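Local coordinates for cytidine deaminase (Burkholderia pseudomallei, PDB 3DMO), which probably catalyses the zinc-dependent hydrolytic deamination of cytidine and 2'-deoxycytidine to uridine and 2'-deoxyuridine, thereby salvaging pyrimidines for UMP synthesis, at residues A13-A18 against V114-Q119; K44-C49 against F68-A73. All coordinates share one frame; numbering follows the deposited sequence. Where two conformers were deposited one is given.

Contact 1: residues A13-A18 against V114-Q119; sequences ALIEAA and VLTNMQ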
loop_
_atom_site.group_PDB
_atom_site.type_symbol
_atom_site.label_atom_id
_atom_site.label_comp_id
_atom_site.label_asym_id
_atom_site.label_seq_id
_atom_site.Cartn_x
_atom_site.Cartn_y
_atom_site.Cartn_z
ATOM N N ALA A 13 -11.310 -18.326 23.080
ATOM C CA ALA A 13 -10.900 -17.103 23.760
ATOM C C ALA A 13 -10.274 -16.097 22.790
ATOM O O ALA A 13 -10.536 -14.897 22.897
ATOM C CB ALA A 13 -9.932 -17.423 24.881
ATOM N N LEU A 14 -9.452 -16.589 21.861
ATOM C CA LEU A 14 -8.794 -15.725 20.866
ATOM C C LEU A 14 -9.828 -15.118 19.903
ATOM O O LEU A 14 -9.719 -13.952 19.517
ATOM C CB LEU A 14 -7.740 -16.503 20.071
ATOM C CG LEU A 14 -6.293 -16.007 19.922
ATOM C CD1 LEU A 14 -5.743 -16.326 18.536
ATOM C CD2 LEU A 14 -6.053 -14.533 20.266
ATOM N N ILE A 15 -10.827 -15.911 19.530
ATOM C CA ILE A 15 -11.913 -15.428 18.668
ATOM C C ILE A 15 -12.719 -14.340 19.379
ATOM O O ILE A 15 -13.058 -13.313 18.780
ATOM C CB ILE A 15 -12.828 -16.584 18.201
ATOM C CG1 ILE A 15 -12.130 -17.396 17.100
ATOM C CG2 ILE A 15 -14.182 -16.050 17.708
ATOM C CD1 ILE A 15 -12.706 -18.811 16.888
ATOM N N GLU A 16 -13.015 -14.552 20.659
ATOM C CA GLU A 16 -13.730 -13.545 21.444
ATOM C C GLU A 16 -12.964 -12.221 21.521
ATOM O O GLU A 16 -13.563 -11.147 21.490
ATOM C CB GLU A 16 -14.083 -14.060 22.851
ATOM C CG GLU A 16 -15.252 -15.067 22.886
ATOM C CD GLU A 16 -16.510 -14.564 22.151
ATOM O OE1 GLU A 16 -17.012 -13.465 22.491
ATOM O OE2 GLU A 16 -16.992 -15.269 21.228
ATOM N N ALA A 17 -11.639 -12.301 21.609
ATOM C CA ALA A 17 -10.796 -11.101 21.598
ATOM C C ALA A 17 -10.803 -10.413 20.219
ATOM O O ALA A 17 -10.831 -9.187 20.135
ATOM C CB ALA A 17 -9.375 -11.440 22.050
ATOM N N ALA A 18 -10.805 -11.206 19.149
ATOM C CA ALA A 18 -10.883 -10.668 17.786
ATOM C C ALA A 18 -12.210 -9.937 17.547
ATOM O O ALA A 18 -12.244 -8.891 16.900
ATOM C CB ALA A 18 -10.682 -11.774 16.765
ATOM N N VAL A 114 -6.395 -18.531 12.870
ATOM C CA VAL A 114 -7.758 -18.955 13.189
ATOM C C VAL A 114 -8.737 -17.991 12.509
ATOM O O VAL A 114 -8.828 -16.822 12.893
ATOM C CB VAL A 114 -8.019 -18.948 14.734
ATOM C CG1 VAL A 114 -9.436 -19.421 15.052
ATOM C CG2 VAL A 114 -6.971 -19.789 15.483
ATOM N N LEU A 115 -9.449 -18.482 11.496
ATOM C CA LEU A 115 -10.363 -17.639 10.715
ATOM C C LEU A 115 -11.798 -17.935 11.098
ATOM O O LEU A 115 -12.184 -19.095 11.214
ATOM C CB LEU A 115 -10.164 -17.882 9.218
ATOM C CG LEU A 115 -8.741 -17.660 8.725
ATOM C CD1 LEU A 115 -8.630 -18.133 7.282
ATOM C CD2 LEU A 115 -8.333 -16.186 8.907
ATOM N N THR A 116 -12.588 -16.886 11.282
ATOM C CA THR A 116 -13.976 -17.065 11.693
ATOM C C THR A 116 -14.894 -15.954 11.167
ATOM O O THR A 116 -14.443 -15.027 10.496
ATOM C CB THR A 116 -14.085 -17.248 13.240
ATOM O OG1 THR A 116 -15.393 -17.730 13.581
ATOM C CG2 THR A 116 -13.791 -15.960 14.001
ATOM N N ASN A 117 -16.186 -16.069 11.450
ATOM C CA ASN A 117 -17.139 -15.024 11.096
ATOM C C ASN A 117 -17.999 -14.738 12.310
ATOM O O ASN A 117 -17.608 -15.080 13.428
ATOM C CB ASN A 117 -17.975 -15.418 9.872
ATOM C CG ASN A 117 -18.753 -16.705 10.084
ATOM O OD1 ASN A 117 -18.805 -17.234 11.192
ATOM N ND2 ASN A 117 -19.352 -17.222 9.019
ATOM N N MET A 118 -19.154 -14.117 12.100
ATOM C CA MET A 118 -20.039 -13.761 13.203
ATOM C C MET A 118 -21.136 -14.807 13.412
ATOM O O MET A 118 -22.096 -14.559 14.145
ATOM C CB MET A 118 -20.657 -12.380 12.970
ATOM C CG MET A 118 -19.646 -11.237 12.879
ATOM S SD MET A 118 -18.595 -11.080 14.336
ATOM C CE MET A 118 -19.728 -10.434 15.565
ATOM N N GLN A 119 -20.981 -15.970 12.783
ATOM C CA GLN A 119 -21.999 -17.025 12.818
ATOM C C GLN A 119 -21.456 -18.387 13.259
ATOM O O GLN A 119 -22.063 -19.420 12.970
ATOM C CB GLN A 119 -22.655 -17.170 11.439
ATOM C CG GLN A 119 -23.292 -15.905 10.901
ATOM C CD GLN A 119 -23.804 -16.106 9.499
ATOM O OE1 GLN A 119 -24.917 -16.600 9.298
ATOM N NE2 GLN A 119 -22.984 -15.745 8.510
#
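Ile15 on helix 11-22 lies against Val114 and Thr116 on strand 112-116, the helix-on-sheet packing of the alpha/beta cytidine deaminase fold. Two residues apart on the strand, Val114 and Thr116 both turn their CB toward the helix, and one isoleucine meets both, the ethyl end at Val114 and the CG2 methyl at Thr116. Its ethyl arm runs to Val114, the two side chains crossing at about a right angle with Ile15 CD1 3.8 Å from Val114 CG1. Its CG2 methyl meets Thr116 CG2 tip to tip at 3.7 Å. Ile15 CG1 touches each, 3.8 Å from Thr116 CG2 and 3.9 Å from Val114 CG1, so Ile15 bridges the two strand residues in one apolar patch. The first torsion of Thr116 divides its two ends: with OG1 anti to the backbone N (chi1 -166°), CG2 is left to face the helix. The hydroxyl is hydrogen-bonded to the backbone O of Asp121, which gives this buried polar group a partner outside the apolar patch. Val122 of the neighbouring strand 122-126 touches both Ile15 and Thr116 and widens the patch.

This close packing does not extend past Thr116. On the helix, Glu16 is exposed and takes no part; beyond Thr116 the chain leaves the helix, Asn117 still buried, its ND2 bonded to Asp121 OD2 and Thr89 O, and by Gln119 it is exposed. The loop has an Asx turn: Gln119 N donates to Asn117 OD1 at 3.0 Å, with an N-H...O angle of 155° and the donor well above the plane of the amide carbonyl.

Contact 2: residues K44-C49 against F68-A73; sequences KVFHGC and FSALAA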
loop_
_atom_site.group_PDB
_atom_site.type_symbol
_atom_site.label_atom_id
_atom_site.label_comp_id
_atom_site.label_asym_id
_atom_site.label_seq_id
_atom_site.Cartn_x
_atom_site.Cartn_y
_atom_site.Cartn_z
ATOM N N LYS A 44 0.789 -12.475 25.696
ATOM C CA LYS A 44 0.185 -11.154 25.553
ATOM C C LYS A 44 -0.685 -11.106 24.299
ATOM O O LYS A 44 -0.330 -11.672 23.264
ATOM C CB LYS A 44 1.267 -10.083 25.484
ATOM C CG LYS A 44 0.777 -8.677 25.762
ATOM C CD LYS A 44 1.946 -7.793 26.182
ATOM C CE LYS A 44 1.478 -6.562 26.955
ATOM N NZ LYS A 44 0.755 -5.594 26.081
ATOM N N VAL A 45 -1.822 -10.429 24.408
ATOM C CA VAL A 45 -2.785 -10.334 23.315
ATOM C C VAL A 45 -2.823 -8.910 22.762
ATOM O O VAL A 45 -2.859 -7.943 23.523
ATOM C CB VAL A 45 -4.190 -10.800 23.765
ATOM C CG1 VAL A 45 -5.229 -10.580 22.666
ATOM C CG2 VAL A 45 -4.145 -12.263 24.147
ATOM N N PHE A 46 -2.772 -8.797 21.436
ATOM C CA PHE A 46 -2.888 -7.510 20.763
ATOM C C PHE A 46 -4.114 -7.492 19.855
ATOM O O PHE A 46 -4.294 -8.402 19.041
ATOM C CB PHE A 46 -1.621 -7.212 19.949
ATOM C CG PHE A 46 -0.426 -6.907 20.803
ATOM C CD1 PHE A 46 -0.120 -5.589 21.147
ATOM C CD2 PHE A 46 0.373 -7.931 21.293
ATOM C CE1 PHE A 46 0.978 -5.297 21.954
ATOM C CE2 PHE A 46 1.469 -7.646 22.099
ATOM C CZ PHE A 46 1.767 -6.322 22.423
ATOM N N HIS A 47 -4.944 -6.460 20.016
ATOM C CA HIS A 47 -6.106 -6.227 19.159
ATOM C C HIS A 47 -5.680 -5.504 17.885
ATOM O O HIS A 47 -4.802 -4.640 17.909
ATOM C CB HIS A 47 -7.121 -5.327 19.864
ATOM C CG HIS A 47 -7.944 -6.019 20.900
ATOM N ND1 HIS A 47 -7.790 -7.353 21.213
ATOM C CD2 HIS A 47 -8.917 -5.551 21.717
ATOM C CE1 HIS A 47 -8.643 -7.679 22.170
ATOM N NE2 HIS A 47 -9.335 -6.602 22.495
ATOM N N GLY A 48 -6.339 -5.839 16.786
ATOM C CA GLY A 48 -6.219 -5.081 15.558
ATOM C C GLY A 48 -7.592 -4.909 14.942
ATOM O O GLY A 48 -8.476 -5.751 15.115
ATOM N N CYS A 49 -7.779 -3.802 14.240
ATOM C CA CYS A 49 -8.997 -3.573 13.487
ATOM C C CYS A 49 -8.618 -2.856 12.201
ATOM O O CYS A 49 -7.515 -2.286 12.102
ATOM C CB CYS A 49 -9.989 -2.747 14.317
ATOM S SG CYS A 49 -9.356 -1.132 14.809
ATOM N N PHE A 68 1.502 -4.789 13.607
ATOM C CA PHE A 68 2.293 -3.556 13.742
ATOM C C PHE A 68 2.302 -3.054 15.197
ATOM O O PHE A 68 3.329 -2.553 15.684
ATOM C CB PHE A 68 1.807 -2.450 12.788
ATOM C CG PHE A 68 1.884 -2.806 11.320
ATOM C CD1 PHE A 68 1.002 -2.208 10.417
ATOM C CD2 PHE A 68 2.821 -3.718 10.838
ATOM C CE1 PHE A 68 1.048 -2.511 9.057
ATOM C CE2 PHE A 68 2.879 -4.030 9.471
ATOM C CZ PHE A 68 1.987 -3.421 8.583
ATOM N N SER A 69 1.165 -3.218 15.888
ATOM C CA SER A 69 1.045 -2.850 17.301
ATOM C C SER A 69 1.966 -3.695 18.180
ATOM O O SER A 69 2.658 -3.172 19.057
ATOM C CB SER A 69 -0.403 -2.979 17.776
ATOM O OG SER A 69 -1.187 -1.888 17.332
ATOM N N ALA A 70 1.980 -5.001 17.940
ATOM C CA ALA A 70 2.871 -5.904 18.660
ATOM C C ALA A 70 4.350 -5.584 18.387
ATOM O O ALA A 70 5.165 -5.583 19.307
ATOM C CB ALA A 70 2.564 -7.341 18.311
ATOM N N LEU A 71 4.690 -5.314 17.127
ATOM C CA LEU A 71 6.052 -4.899 16.769
ATOM C C LEU A 71 6.482 -3.631 17.505
ATOM O O LEU A 71 7.588 -3.562 18.043
ATOM C CB LEU A 71 6.199 -4.713 15.249
ATOM C CG LEU A 71 6.706 -5.860 14.351
ATOM C CD1 LEU A 71 8.219 -6.015 14.416
ATOM C CD2 LEU A 71 6.037 -7.203 14.639
ATOM N N ALA A 72 5.596 -2.641 17.541
ATOM C CA ALA A 72 5.824 -1.401 18.288
ATOM C C ALA A 72 6.016 -1.623 19.801
ATOM O O ALA A 72 6.672 -0.821 20.465
ATOM C CB ALA A 72 4.694 -0.421 18.028
ATOM N N ALA A 73 5.463 -2.722 20.320
ATOM C CA ALA A 73 5.636 -3.102 21.716
ATOM C C ALA A 73 6.908 -3.927 21.959
ATOM O O ALA A 73 7.176 -4.329 23.086
ATOM C CB ALA A 73 4.384 -3.852 22.229
HETATM O O HOH W 1 -3.168 -3.368 19.662
#
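The Phe46 ring of strand 45-49 lies flat over Ala70 of helix 62-72. Ala70 CA stands 3.8 Å from the centroid of the Phe46 ring and only 7° off its normal, a CH-pi contact almost exactly over the centre of the face. The methyl of the same alanine lies over that face too, nearer the rim, with Ala70 CB 3.7 Å from Phe46 CD2. Just past the helix end, three residues on, Ala73 CB approaches obliquely at the far end of the ring, 3.6 Å from Phe46 CZ. Small alanine side chains let the aromatic face come this near to the helix backbone.

CG of Phe46 is anti to the carbonyl carbon (chi1 -71°), which carries the ring across to the helix. The backbone of Phe46 pairs with Leu38 on strand 34-40, and Leu38 also packs on Ala70. On the polar flank, a water donates to His47 O at 2.7 Å and, in the Ser69 conformer described, links weakly to Ser69 OG. In that conformer the hydroxyl also bonds Thr65 O and Ser69 OG of the second subunit; Leu71 and Ala72 pack on Tyr26 and His47 of that subunit, placing this helix at a subunit interface. Helix 62-72 begins just after the zinc ligand Cys61 and includes Glu63, the predicted proton donor; its packing against strand 45-49 belongs to the helix-on-sheet core of the cytidine deaminase fold.

Overall arrangement
From the N terminus, helix 11-22 comes first, followed by strand 34-40 and then strand 45-49, the latter carrying most of segment 44-49 of contact 2. The chain then passes through the predicted substrate-binding residues and Cys61 into helix 62-72, where contact 2 closes its short loop. Strand 80-87 and helix 97-107 follow before strand 112-116 returns to the first helix and closes contact 1. Contact 2 is therefore nested within the loop of contact 1. Their centres lie about 16 Å apart and both reach the same mixed sheet, contact 2 at strand 45-49. The two also touch directly, Ala17 packing against Val45 and His47.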